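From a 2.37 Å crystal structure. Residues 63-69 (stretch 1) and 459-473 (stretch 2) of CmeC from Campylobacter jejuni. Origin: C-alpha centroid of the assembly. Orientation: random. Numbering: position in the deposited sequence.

Stretch 1 63-69: AFIHMEQ
Stretch 2 (459-473) NIKEESKNLDMSFRE

Stretch 1 is a continuous piece of helix within a longer one: phi stays between -58° and -70° and psi between -33° and -42°, and Glu-68 N to Phe-64 O (3.1 Å) and Gln-69 N to Ile-65 O (2.8 Å) carry the i to i+4 bonding. Stretch 2 enters as the last turn of a helix, 459-463, and then unwinds. Ser-464 is the first residue to leave helical angles (-104°/20°), and it opens a type I turn to Leu-467, closed by Leu-467 N to Ser-464 O at 3.3 Å. Its hydroxyl also turns back on the helix, Ser-464 OG donating to Ile-460 O at 2.7 Å. Leu-467 (-64°/119°) and Asp-468 (-72°/103°) are extended. At Ser-470 both N (3.0 Å) and OG (2.7 Å) donate to Asp-468 OD1.

The backbones stay well apart: in the nearest CA pair, Phe-64 CA lies 8.8 Å from Ser-464 CA, so side chains fill the gap, burying 364 Å² over both sides.

The principal bump is Phe-64, whose CA-to-CB bond points toward stretch 2 and whose ring (chi1 t, chi2 -90°) enters a hollow made by residues far apart along that stretch. Leu-467 (t, p) brings CD2 to 3.7 Å from Phe-64 CG; Ser-464 CB lies 4.0 Å from CE2 of the same Phe-64 ring, and Arg-472 NH2 is 4.0 Å from its CE1. All of these approaches are oblique. Phe-64 gives up 81 Å², the largest share of any residue here, as expected of a ring with neighbours on several sides.

Met-469 folds its side chain through three m torsions. Its CE reaches 4.1 Å from Ile-65 CG1 and, more loosely, 4.5 Å from Phe-64 CD1, so one methyl serves two neighbours. Ile-65 (m, t) starts sideways, but its end comes nearer. One helical turn beyond Ala-63, Met-67 (t, t, p) sets SD 3.6 Å from Ile-460 CD1, the tip of an m, t side chain directed toward stretch 1. These contacts are apolar and depend on fit.

The polar clasp is Glu-68 with Arg-472. Glu-68 (m, t, chi3 -56°) offers both carboxylate oxygens to an arginine that is extended beyond its p chi1. Arg-472 NH1 donates to Glu-68 OE1 at 2.9 Å and 169°, while Arg-472 NH2 donates to Glu-68 OE2 at 3.0 Å and a more bent 142°. OE1 lies near the guanidinium plane, where the N-H bonds point, so opposite charges meet in a two-pronged salt bridge beside the Phe-64 ring.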

ATOM      1  N   ALA B  63       7.041   8.469  12.962  1.00 41.10           N
ATOM      2  CA  ALA B  63       7.073   9.780  12.329  1.00 43.74           C
ATOM      3  C   ALA B  63       8.094  10.692  13.004  1.00 43.45           C
ATOM      4  O   ALA B  63       8.715  11.531  12.351  1.00 34.96           O
ATOM      5  CB  ALA B  63       5.695  10.416  12.361  1.00 43.70           C
ATOM      6  N   PHE B  64       8.262  10.522  14.313  1.00 41.73           N
ATOM      7  CA  PHE B  64       9.241  11.295  15.070  1.00 44.56           C
ATOM      8  C   PHE B  64      10.655  10.865  14.693  1.00 51.73           C
ATOM      9  O   PHE B  64      11.547  11.697  14.545  1.00 45.54           O
ATOM     10  CB  PHE B  64       9.020  11.131  16.579  1.00 39.59           C
ATOM     11  CG  PHE B  64       9.822  12.087  17.423  1.00 52.61           C
ATOM     12  CD1 PHE B  64      11.090  11.746  17.862  1.00 50.53           C
ATOM     13  CD2 PHE B  64       9.306  13.324  17.778  1.00 46.07           C
ATOM     14  CE1 PHE B  64      11.831  12.618  18.635  1.00 42.58           C
ATOM     15  CE2 PHE B  64      10.043  14.202  18.554  1.00 53.97           C
ATOM     16  CZ  PHE B  64      11.308  13.847  18.983  1.00 46.91           C
ATOM     17  N   ILE B  65      10.843   9.558  14.534  1.00 40.22           N
ATOM     18  CA  ILE B  65      12.141   8.995  14.183  1.00 43.41           C
ATOM     19  C   ILE B  65      12.538   9.388  12.765  1.00 41.09           C
ATOM     20  O   ILE B  65      13.696   9.719  12.504  1.00 47.26           O
ATOM     21  CB  ILE B  65      12.133   7.459  14.315  1.00 44.63           C
ATOM     22  CG1 ILE B  65      11.879   7.056  15.770  1.00 42.23           C
ATOM     23  CG2 ILE B  65      13.446   6.864  13.829  1.00 44.13           C
ATOM     24  CD1 ILE B  65      11.658   5.575  15.960  1.00 40.21           C
ATOM     25  N   HIS B  66      11.567   9.356  11.855  1.00 41.54           N
ATOM     26  CA  HIS B  66      11.787   9.771  10.472  1.00 44.63           C
ATOM     27  C   HIS B  66      12.289  11.210  10.411  1.00 48.79           C
ATOM     28  O   HIS B  66      13.105  11.559   9.560  1.00 42.41           O
ATOM     29  CB  HIS B  66      10.503   9.627   9.654  1.00 36.58           C
ATOM     30  CG  HIS B  66      10.095   8.206   9.414  1.00 57.53           C
ATOM     31  ND1 HIS B  66      10.998   7.164   9.400  1.00 60.88           N
ATOM     32  CD2 HIS B  66       8.880   7.654   9.182  1.00 54.06           C
ATOM     33  CE1 HIS B  66      10.356   6.032   9.167  1.00 67.43           C
ATOM     34  NE2 HIS B  66       9.071   6.302   9.032  1.00 56.64           N
ATOM     35  N   MET B  67      11.795  12.039  11.326  1.00 39.10           N
ATOM     36  CA  MET B  67      12.222  13.428  11.429  1.00 42.57           C
ATOM     37  C   MET B  67      13.664  13.521  11.921  1.00 41.96           C
ATOM     38  O   MET B  67      14.451  14.327  11.419  1.00 42.79           O
ATOM     39  CB  MET B  67      11.287  14.199  12.364  1.00 41.07           C
ATOM     40  CG  MET B  67      11.674  15.651  12.595  1.00 44.40           C
ATOM     41  SD  MET B  67      10.486  16.500  13.648  1.00 65.45           S
ATOM     42  CE  MET B  67      10.472  15.435  15.084  1.00 56.49           C
ATOM     43  N   GLU B  68      14.003  12.691  12.903  1.00 45.27           N
ATOM     44  CA  GLU B  68      15.354  12.652  13.450  1.00 39.37           C
ATOM     45  C   GLU B  68      16.345  12.114  12.423  1.00 44.58           C
ATOM     46  O   GLU B  68      17.502  12.534  12.380  1.00 39.30           O
ATOM     47  CB  GLU B  68      15.397  11.800  14.719  1.00 48.66           C
ATOM     48  CG  GLU B  68      14.645  12.402  15.898  1.00 43.60           C
ATOM     49  CD  GLU B  68      14.691  11.519  17.128  1.00 61.27           C
ATOM     50  OE1 GLU B  68      14.279  10.343  17.035  1.00 50.22           O
ATOM     51  OE2 GLU B  68      15.141  12.000  18.189  1.00 53.94           O
ATOM     52  N   GLN B  69      15.883  11.179  11.599  1.00 36.35           N
ATOM     53  CA  GLN B  69      16.701  10.625  10.527  1.00 35.70           C
ATOM     54  C   GLN B  69      17.022  11.690   9.484  1.00 43.98           C
ATOM     55  O   GLN B  69      18.139  11.752   8.969  1.00 40.29           O
ATOM     56  CB  GLN B  69      15.994   9.439   9.869  1.00 26.55           C
ATOM     57  CG  GLN B  69      15.911   8.199  10.746  1.00 39.87           C
ATOM     58  CD  GLN B  69      14.953   7.158  10.203  1.00 49.98           C
ATOM     59  OE1 GLN B  69      14.008   7.482   9.484  1.00 48.95           O
ATOM     60  NE2 GLN B  69      15.195   5.897  10.543  1.00 39.37           N
ATOM     61  N   ASN B 459       7.535  24.227  18.178  1.00 56.14           N
ATOM     62  CA  ASN B 459       6.214  23.651  18.400  1.00 55.72           C
ATOM     63  C   ASN B 459       6.263  22.135  18.548  1.00 58.22           C
ATOM     64  O   ASN B 459       5.613  21.571  19.426  1.00 53.30           O
ATOM     65  CB  ASN B 459       5.265  24.028  17.260  1.00 51.00           C
ATOM     66  CG  ASN B 459       4.795  25.467  17.345  1.00 58.92           C
ATOM     67  OD1 ASN B 459       4.737  26.049  18.428  1.00 66.49           O
ATOM     68  ND2 ASN B 459       4.451  26.047  16.201  1.00 66.88           N
ATOM     69  N   ILE B 460       7.039  21.482  17.686  1.00 53.58           N
ATOM     70  CA  ILE B 460       7.170  20.028  17.710  1.00 50.73           C
ATOM     71  C   ILE B 460       7.762  19.550  19.032  1.00 56.07           C
ATOM     72  O   ILE B 460       7.265  18.601  19.637  1.00 49.09           O
ATOM     73  CB  ILE B 460       8.039  19.520  16.542  1.00 53.57           C
ATOM     74  CG1 ILE B 460       7.253  19.582  15.231  1.00 48.28           C
ATOM     75  CG2 ILE B 460       8.510  18.096  16.793  1.00 41.55           C
ATOM     76  CD1 ILE B 460       8.044  19.143  14.021  1.00 49.83           C
ATOM     77  N   LYS B 461       8.814  20.223  19.485  1.00 57.13           N
ATOM     78  CA  LYS B 461       9.454  19.876  20.749  1.00 62.23           C
ATOM     79  C   LYS B 461       8.505  20.085  21.928  1.00 60.87           C
ATOM     80  O   LYS B 461       8.487  19.290  22.869  1.00 58.68           O
ATOM     81  CB  LYS B 461      10.731  20.699  20.946  1.00 55.49           C
ATOM     82  CG  LYS B 461      11.457  20.410  22.251  1.00 65.21           C
ATOM     83  CD  LYS B 461      12.847  21.027  22.274  1.00 68.12           C
ATOM     84  CE  LYS B 461      13.596  20.633  23.539  1.00 66.92           C
ATOM     85  NZ  LYS B 461      15.017  21.079  23.521  1.00 95.30           N
ATOM     86  N   GLU B 462       7.712  21.150  21.867  1.00 59.50           N
ATOM     87  CA  GLU B 462       6.771  21.471  22.937  1.00 59.73           C
ATOM     88  C   GLU B 462       5.622  20.465  23.014  1.00 71.05           C
ATOM     89  O   GLU B 462       5.181  20.104  24.103  1.00 65.59           O
ATOM     90  CB  GLU B 462       6.217  22.887  22.748  1.00 66.02           C
ATOM     91  CG  GLU B 462       5.020  23.229  23.628  1.00 79.93           C
ATOM     92  CD  GLU B 462       5.312  23.081  25.109  1.00 96.16           C
ATOM     93  OE1 GLU B 462       6.430  23.438  25.538  1.00103.56           O
ATOM     94  OE2 GLU B 462       4.422  22.599  25.842  1.00 86.99           O
ATOM     95  N   GLU B 463       5.150  20.007  21.859  1.00 58.58           N
ATOM     96  CA  GLU B 463       3.982  19.130  21.806  1.00 57.32           C
ATOM     97  C   GLU B 463       4.346  17.646  21.889  1.00 60.36           C
ATOM     98  O   GLU B 463       3.467  16.794  22.018  1.00 64.60           O
ATOM     99  CB  GLU B 463       3.180  19.396  20.529  1.00 51.76           C
ATOM    100  CG  GLU B 463       3.875  18.949  19.254  1.00 54.69           C
ATOM    101  CD  GLU B 463       3.180  19.453  18.004  1.00 62.44           C
ATOM    102  OE1 GLU B 463       2.137  20.128  18.131  1.00 65.10           O
ATOM    103  OE2 GLU B 463       3.680  19.175  16.894  1.00 56.53           O
ATOM    104  N   SER B 464       5.639  17.342  21.818  1.00 56.26           N
ATOM    105  CA  SER B 464       6.109  15.959  21.896  1.00 54.78           C
ATOM    106  C   SER B 464       6.705  15.660  23.268  1.00 44.21           C
ATOM    107  O   SER B 464       7.467  14.709  23.432  1.00 58.33           O
ATOM    108  CB  SER B 464       7.144  15.677  20.807  1.00 59.35           C
ATOM    109  OG  SER B 464       6.637  16.002  19.525  1.00 63.37           O
ATOM    110  N   LYS B 465       6.345  16.485  24.244  1.00 53.67           N
ATOM    111  CA  LYS B 465       6.857  16.380  25.608  1.00 53.73           C
ATOM    112  C   LYS B 465       6.649  15.001  26.232  1.00 63.63           C
ATOM    113  O   LYS B 465       7.538  14.479  26.905  1.00 59.00           O
ATOM    114  CB  LYS B 465       6.192  17.445  26.482  1.00 70.60           C
ATOM    115  CG  LYS B 465       4.737  17.684  26.107  1.00 75.32           C
ATOM    116  CD  LYS B 465       4.064  18.723  26.990  1.00 91.94           C
ATOM    117  CE  LYS B 465       3.607  18.124  28.307  1.00 93.89           C
ATOM    118  NZ  LYS B 465       2.566  18.972  28.953  1.00 93.86           N
ATOM    119  N   ASN B 466       5.476  14.417  26.003  1.00 54.15           N
ATOM    120  CA  ASN B 466       5.105  13.165  26.652  1.00 55.51           C
ATOM    121  C   ASN B 466       5.272  11.936  25.761  1.00 45.95           C
ATOM    122  O   ASN B 466       4.891  10.831  26.145  1.00 57.97           O
ATOM    123  CB  ASN B 466       3.659  13.239  27.147  1.00 53.32           C
ATOM    124  CG  ASN B 466       3.453  14.330  28.181  1.00 56.57           C
ATOM    125  OD1 ASN B 466       2.515  15.122  28.083  1.00 65.22           O
ATOM    126  ND2 ASN B 466       4.328  14.375  29.179  1.00 52.96           N
ATOM    127  N   LEU B 467       5.833  12.131  24.570  1.00 56.84           N
ATOM    128  CA  LEU B 467       6.057  11.017  23.655  1.00 57.65           C
ATOM    129  C   LEU B 467       7.042  10.025  24.265  1.00 62.60           C
ATOM    130  O   LEU B 467       8.189  10.368  24.548  1.00 52.71           O
ATOM    131  CB  LEU B 467       6.566  11.518  22.303  1.00 56.07           C
ATOM    132  CG  LEU B 467       6.692  10.470  21.195  1.00 55.02           C
ATOM    133  CD1 LEU B 467       5.337   9.857  20.871  1.00 44.98           C
ATOM    134  CD2 LEU B 467       7.324  11.073  19.947  1.00 44.27           C
ATOM    135  N   ASP B 468       6.584   8.795  24.472  1.00 58.42           N
ATOM    136  CA  ASP B 468       7.393   7.776  25.132  1.00 57.67           C
ATOM    137  C   ASP B 468       8.517   7.286  24.227  1.00 58.48           C
ATOM    138  O   ASP B 468       8.290   6.498  23.309  1.00 58.84           O
ATOM    139  CB  ASP B 468       6.519   6.597  25.571  1.00 61.97           C
ATOM    140  CG  ASP B 468       7.196   5.714  26.606  1.00 69.55           C
ATOM    141  OD1 ASP B 468       8.407   5.442  26.473  1.00 55.94           O
ATOM    142  OD2 ASP B 468       6.512   5.292  27.561  1.00 76.53           O
ATOM    143  N   MET B 469       9.730   7.759  24.497  1.00 66.55           N
ATOM    144  CA  MET B 469      10.921   7.279  23.809  1.00 69.68           C
ATOM    145  C   MET B 469      11.877   6.663  24.820  1.00 72.03           C
ATOM    146  O   MET B 469      13.092   6.717  24.654  1.00 70.80           O
ATOM    147  CB  MET B 469      11.598   8.417  23.042  1.00 57.44           C
ATOM    148  CG  MET B 469      10.676   9.133  22.064  1.00 68.47           C
ATOM    149  SD  MET B 469      10.080   8.078  20.732  1.00 68.34           S
ATOM    150  CE  MET B 469      11.593   7.783  19.825  1.00 73.07           C
ATOM    151  N   SER B 470      11.311   6.081  25.875  1.00 63.17           N
ATOM    152  CA  SER B 470      12.098   5.530  26.977  1.00 72.17           C
ATOM    153  C   SER B 470      12.757   4.208  26.596  1.00 76.01           C
ATOM    154  O   SER B 470      13.596   3.690  27.343  1.00 79.46           O
ATOM    155  CB  SER B 470      11.219   5.334  28.215  1.00 71.57           C
ATOM    156  OG  SER B 470      10.326   4.249  28.030  1.00 68.72           O
ATOM    157  N   PHE B 471      12.376   3.666  25.441  1.00 71.22           N
ATOM    158  CA  PHE B 471      12.912   2.387  24.993  1.00 70.80           C
ATOM    159  C   PHE B 471      14.380   2.504  24.591  1.00 70.55           C
ATOM    160  O   PHE B 471      15.088   1.500  24.489  1.00 74.16           O
ATOM    161  CB  PHE B 471      12.085   1.839  23.830  1.00 70.79           C
ATOM    162  CG  PHE B 471      12.103   2.710  22.600  1.00 75.99           C
ATOM    163  CD1 PHE B 471      13.063   2.520  21.616  1.00 70.94           C
ATOM    164  CD2 PHE B 471      11.148   3.702  22.413  1.00 68.90           C
ATOM    165  CE1 PHE B 471      13.083   3.313  20.482  1.00 61.91           C
ATOM    166  CE2 PHE B 471      11.165   4.493  21.282  1.00 73.36           C
ATOM    167  CZ  PHE B 471      12.132   4.297  20.317  1.00 66.43           C
ATOM    168  N   ARG B 472      14.829   3.734  24.359  1.00 73.54           N
ATOM    169  CA  ARG B 472      16.211   3.987  23.976  1.00 76.67           C
ATOM    170  C   ARG B 472      16.956   4.740  25.073  1.00 75.60           C
ATOM    171  O   ARG B 472      18.119   5.103  24.906  1.00 92.09           O
ATOM    172  CB  ARG B 472      16.264   4.770  22.661  1.00 62.38           C
ATOM    173  CG  ARG B 472      15.686   6.175  22.741  1.00 56.93           C
ATOM    174  CD  ARG B 472      15.585   6.807  21.360  1.00 50.98           C
ATOM    175  NE  ARG B 472      15.142   8.197  21.422  1.00 52.03           N
ATOM    176  CZ  ARG B 472      14.852   8.935  20.355  1.00 58.25           C
ATOM    177  NH1 ARG B 472      14.951   8.415  19.139  1.00 44.69           N
ATOM    178  NH2 ARG B 472      14.457  10.193  20.503  1.00 58.20           N
ATOM    179  N   GLU B 473      16.282   4.972  26.195  1.00 85.25           N
ATOM    180  CA  GLU B 473      16.897   5.656  27.328  1.00 88.95           C
ATOM    181  C   GLU B 473      17.119   4.706  28.500  1.00 90.23           C
ATOM    182  O   GLU B 473      18.250   4.514  28.947  1.00 94.57           O
ATOM    183  CB  GLU B 473      16.037   6.843  27.765  1.00 88.82           C
ATOM    184  CG  GLU B 473      16.149   8.049  26.849  1.00 91.67           C
ATOM    185  CD  GLU B 473      14.835   8.787  26.690  1.00100.70           C
ATOM    186  OE1 GLU B 473      14.048   8.823  27.658  1.00 97.05           O
ATOM    187  OE2 GLU B 473      14.588   9.324  25.590  1.00 92.93           O
TER